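Local coordinates for esterase (PDB 4RGY), which hydrolyses carboxylic esters as an alkaline esterase that is active at low temperature, and probably has the alpha/beta-hydrolase fold, at residues A[73-78]-A[111-116]; A[63-68]-A[252-257]; A[239-242]-A[248-251]; A[4-9]-A[58-63]. All blocks are in the same frame, centred on the assembly; numbering follows the deposited sequence.

Interaction 1: A[73-78]-A[111-116]; sequences GLAVVM and FPLATA
Across this contact the backbones of Ala75, in the extended strand 75-78, and Leu113, in the irregular chain that follows helix 95-110, come nearest at 7.3 Å between their CA atoms, a gap that side chains alone bridge. Leu113 does most of the bridging. Its CG stands anti to its own carbonyl carbon (chi1 -52°), and the branch divides between two residues of the strand. CD2 meets the CB of Ala75 at 3.6 Å, while CD1 reaches CG2 of Val77 at 3.9 Å, that pair of side chains meeting at a slant. Ala75 and Val77, two positions apart, turn the same face of the strand toward Leu113, whereas Val76 between them points away and packs on Val69. A methyl suffices at Ala75 because Leu113 itself comes close; the branched valine, with CG1 anti to its backbone N (chi1 174°), presents its second methyl to the leucine. The two segments belong to a beta-alpha-beta crossover of an alpha/beta-hydrolase sheet: 73-78 runs into its first strand, and 111-116 is the loop that leaves helix 95-110 for strand 120-125; Leu103 and Ala107 of that helix cover Val77 and Leu113 respectively. Leu113 also touches Thr45 and Leu24, on the strands that flank 75-79, making it a buried filler beneath three strands. The chain changes direction just before it. Pro112, whose ring restricts phi, centres an inverse gamma turn with a weak bond of 2.8 Å from Leu113 N to Phe111 O. Phe111 and Pro112 pack on Phe110 of a second subunit.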
# COMPACT_ATOMS: atom_id res chain seq x y z
N GLY A 73 6.95 12.23 -19.87
CA GLY A 73 5.77 11.63 -20.48
C GLY A 73 5.95 10.12 -20.60
O GLY A 73 5.50 9.50 -21.57
N LEU A 74 6.60 9.55 -19.59
CA LEU A 74 7.03 8.15 -19.60
C LEU A 74 6.42 7.42 -18.41
O LEU A 74 6.56 7.85 -17.27
CB LEU A 74 8.56 8.08 -19.48
CG LEU A 74 9.22 6.70 -19.41
CD1 LEU A 74 9.03 6.01 -20.73
CD2 LEU A 74 10.70 6.86 -19.09
N ALA A 75 5.73 6.32 -18.69
CA ALA A 75 5.23 5.45 -17.63
C ALA A 75 6.32 4.46 -17.23
O ALA A 75 7.18 4.11 -18.05
CB ALA A 75 3.98 4.72 -18.08
N VAL A 76 6.31 4.02 -15.97
CA VAL A 76 7.27 3.02 -15.53
C VAL A 76 6.53 1.87 -14.84
O VAL A 76 5.69 2.09 -13.97
CB VAL A 76 8.31 3.62 -14.56
CG1 VAL A 76 9.38 2.59 -14.25
CG2 VAL A 76 8.97 4.86 -15.17
N VAL A 77 6.87 0.65 -15.24
CA VAL A 77 6.25 -0.55 -14.68
C VAL A 77 7.32 -1.37 -13.99
O VAL A 77 8.29 -1.78 -14.63
CB VAL A 77 5.56 -1.41 -15.78
CG1 VAL A 77 5.05 -2.73 -15.21
CG2 VAL A 77 4.41 -0.62 -16.42
N MET A 78 7.14 -1.62 -12.69
CA MET A 78 8.12 -2.29 -11.85
C MET A 78 7.49 -3.54 -11.25
O MET A 78 6.79 -3.47 -10.24
CB MET A 78 8.59 -1.33 -10.76
CG MET A 78 9.49 -0.21 -11.30
SD MET A 78 9.48 1.31 -10.33
CE MET A 78 7.85 1.97 -10.69
N PHE A 111 -3.69 -0.02 -17.64
CA PHE A 111 -3.23 1.36 -17.74
C PHE A 111 -3.11 1.81 -19.20
O PHE A 111 -3.00 0.98 -20.10
CB PHE A 111 -1.87 1.53 -17.03
CG PHE A 111 -1.93 1.27 -15.54
CD1 PHE A 111 -2.59 2.16 -14.70
CD2 PHE A 111 -1.33 0.15 -14.99
CE1 PHE A 111 -2.65 1.92 -13.33
CE2 PHE A 111 -1.39 -0.09 -13.62
CZ PHE A 111 -2.05 0.81 -12.80
N PRO A 112 -3.13 3.13 -19.43
CA PRO A 112 -3.08 3.66 -20.80
C PRO A 112 -1.64 3.67 -21.32
O PRO A 112 -1.03 4.73 -21.50
CB PRO A 112 -3.64 5.08 -20.63
CG PRO A 112 -3.28 5.46 -19.24
CD PRO A 112 -3.39 4.19 -18.44
N LEU A 113 -1.13 2.47 -21.56
CA LEU A 113 0.25 2.27 -21.97
C LEU A 113 0.36 1.92 -23.45
O LEU A 113 -0.49 1.21 -24.00
CB LEU A 113 0.88 1.15 -21.15
CG LEU A 113 0.76 1.27 -19.63
CD1 LEU A 113 1.51 0.11 -18.99
CD2 LEU A 113 1.30 2.58 -19.12
N ALA A 114 1.42 2.42 -24.08
CA ALA A 114 1.72 2.09 -25.48
C ALA A 114 2.02 0.61 -25.67
O ALA A 114 2.43 -0.08 -24.73
CB ALA A 114 2.89 2.92 -25.98
N THR A 115 1.84 0.15 -26.90
CA THR A 115 2.18 -1.22 -27.28
C THR A 115 3.31 -1.22 -28.31
O THR A 115 4.07 -2.18 -28.41
CB THR A 115 0.96 -1.94 -27.87
OG1 THR A 115 0.37 -1.13 -28.89
CG2 THR A 115 -0.07 -2.18 -26.80
N ALA A 116 3.41 -0.13 -29.06
CA ALA A 116 4.37 -0.04 -30.16
C ALA A 116 5.81 -0.24 -29.70
O ALA A 116 6.20 0.26 -28.65
CB ALA A 116 4.23 1.30 -30.86

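Interaction 2: A[63-68]-A[252-257]; sequences TSIERY and AQIQRV
Gln255 lies over the ring of Tyr68, joining the last helix of the alpha/beta-hydrolase fold, 247-260, to the short helix 65-68. The glutamine can be followed outward. CB stands off from the ring, with CG turned anti to the carbonyl carbon (chi1 -65°). CG then sits almost exactly above the ring centre, 3.5 Å from the centroid, a CH-pi contact. CD comes down 3.5 Å from Tyr68 CZ, and the amide, only 11° out of parallel with the ring, stacks on its outer half. Gln255 OE1 lies 3.7 Å from Tyr68 CE1. NE2 ends 3.2 Å from Tyr68 OH, but at an angle too poor for a hydrogen bond; its true partner is the backbone O of Asp251, one turn back. A glutamine suits this place: its flexible chain ends in a rigid, flat amide that can lie on the ring and still donate to that carbonyl. The opposite face of the ring meets Ser64 O, and the hydroxyl faces the Asp251 carboxylate, with a probable hydrogen bond to OD1 and a weak one to OD2. Were an alanine here instead of Tyr68, the Gln255 amide would probably lose the surface that holds it flat and Asp251 a partner for its carboxylate. Deeper in, Ile254 CG2 reaches Tyr68 CD2 at 4.0 Å, and both Ile254 and Ile65 rest on Leu48 of the sheet. Glu66 faces elsewhere, forming salt bridges with Arg61 and Arg62 of a third subunit. An ST turn leads into the helix of Tyr68: in it Thr63 OG1 accepts the N-H of Ile65 at 3.0 Å.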
# COMPACT_ATOMS: atom_id res chain seq x y z
N THR A 63 15.69 4.81 -4.94
CA THR A 63 16.05 5.84 -5.92
C THR A 63 14.96 6.89 -5.96
O THR A 63 13.89 6.73 -5.34
CB THR A 63 16.22 5.29 -7.36
OG1 THR A 63 14.94 5.04 -7.97
CG2 THR A 63 17.08 4.04 -7.38
N SER A 64 15.20 7.94 -6.75
CA SER A 64 14.16 8.93 -7.01
C SER A 64 13.58 8.77 -8.42
O SER A 64 13.24 9.76 -9.06
CB SER A 64 14.70 10.35 -6.80
OG SER A 64 15.08 10.54 -5.45
N ILE A 65 13.47 7.52 -8.88
CA ILE A 65 12.94 7.24 -10.21
C ILE A 65 11.66 8.02 -10.58
O ILE A 65 11.55 8.53 -11.70
CB ILE A 65 12.78 5.71 -10.46
CG1 ILE A 65 12.32 5.41 -11.89
CG2 ILE A 65 11.81 5.06 -9.46
CD1 ILE A 65 13.33 5.83 -12.93
N GLU A 66 10.70 8.12 -9.65
CA GLU A 66 9.47 8.84 -9.98
C GLU A 66 9.74 10.30 -10.35
O GLU A 66 9.15 10.83 -11.29
CB GLU A 66 8.46 8.78 -8.83
CG GLU A 66 7.14 9.46 -9.18
CD GLU A 66 6.17 9.49 -8.03
OE1 GLU A 66 6.18 8.54 -7.23
OE2 GLU A 66 5.39 10.46 -7.93
N ARG A 67 10.64 10.94 -9.61
CA ARG A 67 11.06 12.30 -9.92
C ARG A 67 11.83 12.37 -11.24
O ARG A 67 11.60 13.26 -12.05
CB ARG A 67 11.87 12.88 -8.77
CG ARG A 67 12.54 14.20 -9.08
CD ARG A 67 12.95 14.93 -7.80
NE ARG A 67 13.83 14.13 -6.96
CZ ARG A 67 15.14 14.04 -7.13
NH1 ARG A 67 15.73 14.70 -8.12
NH2 ARG A 67 15.88 13.30 -6.32
N TYR A 68 12.70 11.40 -11.48
CA TYR A 68 13.53 11.44 -12.68
C TYR A 68 12.72 11.38 -13.97
O TYR A 68 13.12 11.94 -14.99
CB TYR A 68 14.57 10.32 -12.65
CG TYR A 68 15.54 10.39 -11.49
CD1 TYR A 68 15.95 11.61 -10.96
CD2 TYR A 68 16.07 9.23 -10.94
CE1 TYR A 68 16.84 11.67 -9.91
CE2 TYR A 68 16.96 9.28 -9.88
CZ TYR A 68 17.34 10.50 -9.38
OH TYR A 68 18.23 10.57 -8.32
N ALA A 252 22.25 7.11 -9.60
CA ALA A 252 22.96 7.99 -10.51
C ALA A 252 22.85 7.49 -11.94
O ALA A 252 22.53 8.25 -12.86
CB ALA A 252 24.43 8.08 -10.10
N GLN A 253 23.11 6.20 -12.14
CA GLN A 253 23.15 5.66 -13.49
C GLN A 253 21.79 5.62 -14.20
O GLN A 253 21.73 5.76 -15.42
CB GLN A 253 23.78 4.27 -13.50
CG GLN A 253 25.26 4.28 -13.17
CD GLN A 253 26.03 5.16 -14.12
OE1 GLN A 253 26.59 6.18 -13.72
NE2 GLN A 253 26.06 4.78 -15.39
N ILE A 254 20.71 5.43 -13.45
CA ILE A 254 19.40 5.35 -14.10
C ILE A 254 19.03 6.68 -14.77
O ILE A 254 18.33 6.70 -15.79
CB ILE A 254 18.28 4.84 -13.15
CG1 ILE A 254 17.08 4.34 -13.95
CG2 ILE A 254 17.85 5.92 -12.17
CD1 ILE A 254 17.38 3.16 -14.87
N GLN A 255 19.54 7.79 -14.24
CA GLN A 255 19.35 9.10 -14.87
C GLN A 255 20.02 9.16 -16.25
O GLN A 255 19.46 9.72 -17.19
CB GLN A 255 19.88 10.21 -13.97
CG GLN A 255 19.11 10.34 -12.67
CD GLN A 255 19.78 11.29 -11.72
OE1 GLN A 255 19.77 12.50 -11.93
NE2 GLN A 255 20.38 10.75 -10.66
N ARG A 256 21.19 8.54 -16.37
CA ARG A 256 21.90 8.50 -17.65
C ARG A 256 21.16 7.59 -18.62
O ARG A 256 21.02 7.91 -19.80
CB ARG A 256 23.33 8.04 -17.44
CG ARG A 256 24.12 8.93 -16.49
CD ARG A 256 25.58 8.51 -16.41
NE ARG A 256 26.22 8.58 -17.72
CZ ARG A 256 26.75 9.68 -18.25
NH1 ARG A 256 26.72 10.83 -17.57
NH2 ARG A 256 27.31 9.64 -19.45
N VAL A 257 20.65 6.46 -18.12
CA VAL A 257 19.87 5.58 -18.97
C VAL A 257 18.62 6.29 -19.49
O VAL A 257 18.28 6.18 -20.67
CB VAL A 257 19.48 4.29 -18.23
CG1 VAL A 257 18.43 3.51 -19.02
CG2 VAL A 257 20.72 3.43 -18.00

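Interaction 3: A[239-242]-A[248-251]; sequences EESP and GYWD
The Tyr249 ring meets Ser241 edge-on: Ser241 OG lies near the ring plane, 3.7 Å from CE1. Across the ring, the indole NE1 of Trp250 lies in plane at the other edge, 3.6 Å from CD2 of Tyr249, although its hydrogen bond goes to Ser150 OG. Pro242 O approaches obliquely, 4.0 Å from CD1 of Tyr249. Cys211 of strand 207-213 and Ser150 also pack against this tyrosine. With CG anti to the backbone N (chi1 176°), the tyrosine reaches out from its helix toward the strand, and its hydroxyl joins Ser241 through one water, 2.7 Å from Tyr249 OH and 2.8 Å from Ser241 OG. A phenol suits this site because it can fill the gap between helix and strand with carbon and still finish on a polar atom that the water can bind; a serine suits the other end, where a short hydroxyl holds the same water. The contact spans the link between strand 236-241, outermost in this chain's sheet, and helix 247-260. In alpha/beta hydrolases the loop after the last strand carries the catalytic histidine, and here His245, which probably completes a triad with Ser126 and Asp216, lies between the two segments in sequence and packs edge-to-face against Trp250. Glu246 then accepts the N-H groups of Gly248 and Tyr249 through its two carboxylate oxygens, binding amides in the first turn of the helix. Further back in the strand, the carboxylate of Glu239 is engaged by Tyr209 and by a salt bridge with Arg256.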
# COMPACT_ATOMS: atom_id res chain seq x y z
N GLU A 239 29.37 2.09 -20.25
CA GLU A 239 29.89 3.07 -19.30
C GLU A 239 30.37 2.36 -18.05
O GLU A 239 29.77 1.39 -17.61
CB GLU A 239 28.80 4.08 -18.92
CG GLU A 239 28.21 4.85 -20.09
CD GLU A 239 27.38 6.05 -19.66
OE1 GLU A 239 26.65 5.97 -18.65
OE2 GLU A 239 27.48 7.08 -20.35
N GLU A 240 31.45 2.87 -17.47
CA GLU A 240 31.93 2.35 -16.20
C GLU A 240 32.51 3.52 -15.42
O GLU A 240 32.91 4.53 -16.01
CB GLU A 240 32.99 1.26 -16.41
CG GLU A 240 34.29 1.77 -17.00
CD GLU A 240 35.34 0.68 -17.13
OE1 GLU A 240 34.99 -0.50 -17.32
OE2 GLU A 240 36.55 1.02 -17.03
N SER A 241 32.55 3.38 -14.10
CA SER A 241 33.03 4.42 -13.20
C SER A 241 33.10 3.79 -11.82
O SER A 241 32.60 2.69 -11.63
CB SER A 241 32.10 5.64 -13.23
OG SER A 241 30.78 5.29 -12.83
N PRO A 242 33.73 4.47 -10.84
CA PRO A 242 33.80 3.87 -9.51
C PRO A 242 32.43 3.53 -8.93
O PRO A 242 31.49 4.31 -9.06
CB PRO A 242 34.46 4.97 -8.67
CG PRO A 242 35.32 5.68 -9.65
CD PRO A 242 34.53 5.71 -10.92
N GLY A 248 23.12 3.66 -4.52
CA GLY A 248 23.66 4.97 -4.85
C GLY A 248 24.12 5.01 -6.30
O GLY A 248 23.79 5.94 -7.04
N TYR A 249 24.84 3.98 -6.72
CA TYR A 249 25.31 3.90 -8.10
C TYR A 249 24.14 3.81 -9.09
O TYR A 249 24.13 4.51 -10.09
CB TYR A 249 26.29 2.72 -8.24
CG TYR A 249 26.77 2.47 -9.65
CD1 TYR A 249 27.76 3.27 -10.22
CD2 TYR A 249 26.23 1.44 -10.40
CE1 TYR A 249 28.19 3.03 -11.51
CE2 TYR A 249 26.66 1.20 -11.70
CZ TYR A 249 27.63 2.01 -12.24
OH TYR A 249 28.05 1.78 -13.52
N TRP A 250 23.14 2.98 -8.80
CA TRP A 250 22.01 2.85 -9.73
C TRP A 250 21.13 4.09 -9.78
O TRP A 250 20.57 4.41 -10.83
CB TRP A 250 21.19 1.59 -9.40
CG TRP A 250 22.07 0.39 -9.52
CD1 TRP A 250 22.98 0.14 -10.50
CD2 TRP A 250 22.21 -0.68 -8.57
NE1 TRP A 250 23.65 -1.03 -10.25
CE2 TRP A 250 23.19 -1.56 -9.07
CE3 TRP A 250 21.58 -0.99 -7.36
CZ2 TRP A 250 23.57 -2.71 -8.39
CZ3 TRP A 250 21.95 -2.13 -6.69
CH2 TRP A 250 22.94 -2.99 -7.21
N ASP A 251 21.01 4.80 -8.66
CA ASP A 251 20.27 6.05 -8.63
C ASP A 251 20.92 7.06 -9.58
O ASP A 251 20.22 7.79 -10.28
CB ASP A 251 20.24 6.61 -7.20
CG ASP A 251 19.42 7.89 -7.08
OD1 ASP A 251 18.19 7.84 -7.25
OD2 ASP A 251 20.01 8.96 -6.82
O HOH W 1 29.34 3.84 -14.70

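Interaction 4: A[4-9]-A[58-63]; sequences LFQCDF and IWLRRT
Leu4 and Leu60 each turn CG anti to the backbone N, chi1 173° in the strand and -171° in the helix, and this extends the two side chains toward one another until their methyls meet tip to tip. CD2 of Leu60 touches both branches of its partner, at 3.9 Å from Leu4 CD2 and likewise from CD1, while the two CD1 atoms stand 4.1 Å apart. Leucine serves well in both places: its reach spans backbones whose nearest CA atoms are 9.8 Å apart, and its forked end gives several contacts at once. Gln6 comes in from the side. A bend at chi2 (-67°) brings its NE2 to 4.0 Å from Leu60 CD2, an apolar neighbour, while OE1 is held by Thr21 OG1 on the adjoining strand. The contact thus lays helix 58-62 against strand 2-11, which within the chain forms the outer edge of the alpha/beta-hydrolase sheet. That edge is continued by another subunit: residues 4 to 8 pair in an antiparallel ladder with a strand of a second copy, so a single sheet crosses the interface. Just after the helix, Thr63 OG1 donates to Trp59 O at 2.7 Å, from a direction tilted out of the carbonyl plane. Leu4 also packs on Arg61 of a third subunit.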
# COMPACT_ATOMS: atom_id res chain seq x y z
N LEU A 4 0.98 7.25 -8.59
CA LEU A 4 1.62 6.02 -8.15
C LEU A 4 0.58 4.94 -7.87
O LEU A 4 -0.41 5.18 -7.18
CB LEU A 4 2.43 6.29 -6.87
CG LEU A 4 3.06 5.09 -6.17
CD1 LEU A 4 4.16 4.51 -7.00
CD2 LEU A 4 3.58 5.47 -4.79
N PHE A 5 0.80 3.74 -8.41
CA PHE A 5 -0.14 2.66 -8.23
C PHE A 5 0.56 1.45 -7.65
O PHE A 5 1.54 0.95 -8.22
CB PHE A 5 -0.79 2.27 -9.56
CG PHE A 5 -1.49 3.40 -10.23
CD1 PHE A 5 -0.80 4.28 -11.04
CD2 PHE A 5 -2.85 3.60 -10.03
CE1 PHE A 5 -1.45 5.35 -11.64
CE2 PHE A 5 -3.50 4.66 -10.63
CZ PHE A 5 -2.80 5.54 -11.44
N GLN A 6 0.06 0.97 -6.52
CA GLN A 6 0.46 -0.32 -6.01
C GLN A 6 -0.64 -1.29 -6.42
O GLN A 6 -1.80 -1.13 -6.06
CB GLN A 6 0.64 -0.28 -4.50
CG GLN A 6 1.74 0.71 -4.05
CD GLN A 6 3.15 0.31 -4.47
OE1 GLN A 6 3.40 -0.81 -4.90
NE2 GLN A 6 4.08 1.25 -4.33
N CYS A 7 -0.26 -2.28 -7.22
CA CYS A 7 -1.21 -3.14 -7.90
C CYS A 7 -1.09 -4.56 -7.41
O CYS A 7 -0.02 -5.18 -7.56
CB CYS A 7 -0.93 -3.14 -9.41
SG CYS A 7 -0.59 -1.51 -10.14
N ASP A 8 -2.16 -5.09 -6.85
CA ASP A 8 -2.21 -6.48 -6.41
C ASP A 8 -3.15 -7.23 -7.34
O ASP A 8 -4.36 -7.03 -7.32
CB ASP A 8 -2.67 -6.57 -4.97
CG ASP A 8 -1.77 -5.82 -4.03
OD1 ASP A 8 -0.54 -5.94 -4.18
OD2 ASP A 8 -2.28 -5.08 -3.16
N PHE A 9 -2.58 -8.12 -8.16
CA PHE A 9 -3.31 -8.74 -9.26
C PHE A 9 -2.96 -10.22 -9.33
O PHE A 9 -2.05 -10.69 -8.66
CB PHE A 9 -2.94 -8.06 -10.58
CG PHE A 9 -1.49 -8.22 -10.96
CD1 PHE A 9 -0.53 -7.35 -10.47
CD2 PHE A 9 -1.09 -9.26 -11.79
CE1 PHE A 9 0.81 -7.52 -10.80
CE2 PHE A 9 0.25 -9.43 -12.13
CZ PHE A 9 1.20 -8.55 -11.63
N ILE A 58 11.58 -1.91 -4.68
CA ILE A 58 12.93 -1.41 -4.41
C ILE A 58 13.33 -0.19 -5.23
O ILE A 58 13.97 0.73 -4.70
CB ILE A 58 13.98 -2.54 -4.55
CG1 ILE A 58 15.31 -2.13 -3.94
CG2 ILE A 58 14.17 -2.96 -6.01
CD1 ILE A 58 15.35 -2.33 -2.44
N TRP A 59 12.96 -0.14 -6.50
CA TRP A 59 13.31 1.01 -7.32
C TRP A 59 12.70 2.29 -6.75
O TRP A 59 13.37 3.32 -6.66
CB TRP A 59 12.90 0.82 -8.78
CG TRP A 59 13.94 0.11 -9.62
CD1 TRP A 59 13.95 -1.20 -9.99
CD2 TRP A 59 15.12 0.70 -10.19
NE1 TRP A 59 15.06 -1.47 -10.75
CE2 TRP A 59 15.80 -0.33 -10.88
CE3 TRP A 59 15.67 1.98 -10.17
CZ2 TRP A 59 17.00 -0.10 -11.56
CZ3 TRP A 59 16.87 2.21 -10.85
CH2 TRP A 59 17.52 1.17 -11.53
N LEU A 60 11.45 2.23 -6.32
CA LEU A 60 10.78 3.41 -5.78
C LEU A 60 11.43 3.85 -4.47
O LEU A 60 11.59 5.06 -4.22
CB LEU A 60 9.30 3.10 -5.55
CG LEU A 60 8.44 4.32 -5.20
CD1 LEU A 60 8.17 5.17 -6.42
CD2 LEU A 60 7.13 3.89 -4.54
N ARG A 61 11.79 2.87 -3.64
CA ARG A 61 12.31 3.15 -2.32
C ARG A 61 13.73 3.69 -2.33
O ARG A 61 14.02 4.67 -1.64
CB ARG A 61 12.21 1.92 -1.42
CG ARG A 61 10.78 1.49 -1.14
CD ARG A 61 10.69 0.04 -0.70
NE ARG A 61 11.31 -0.20 0.60
CZ ARG A 61 11.31 -1.38 1.21
NH1 ARG A 61 10.72 -2.43 0.64
NH2 ARG A 61 11.91 -1.52 2.39
N ARG A 62 14.61 3.08 -3.11
CA ARG A 62 16.05 3.38 -3.02
C ARG A 62 16.57 4.34 -4.06
O ARG A 62 17.77 4.63 -4.09
CB ARG A 62 16.84 2.08 -3.08
CG ARG A 62 16.36 1.06 -2.08
CD ARG A 62 16.47 1.60 -0.67
NE ARG A 62 15.81 0.70 0.26
CZ ARG A 62 16.34 -0.43 0.69
NH1 ARG A 62 17.54 -0.79 0.28
NH2 ARG A 62 15.67 -1.20 1.54
N THR A 63 15.69 4.81 -4.94
CA THR A 63 16.05 5.84 -5.92
C THR A 63 14.96 6.89 -5.96
O THR A 63 13.89 6.73 -5.34
CB THR A 63 16.22 5.29 -7.36
OG1 THR A 63 14.94 5.04 -7.97
CG2 THR A 63 17.08 4.04 -7.38

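From the N terminus, interaction 4 closes first, bringing edge strand 2-11 to helix 58-62. Thr63 ends that loop and opens interaction 2, the widest of the four, which does not close until 252-257 in the last helix. Within that span lie two smaller loops in series: interaction 1, from strand 75-79 round helix 95-110, and later interaction 3, joining strand 236-241 to the start of helix 247-260. None of the loops cross. Phe111 packs on Phe5 between interactions 1 and 4, and the Arg256 to Glu239 salt bridge ties interaction 2 to interaction 3. Together they connect both outer strands of the sheet to the helices beside it.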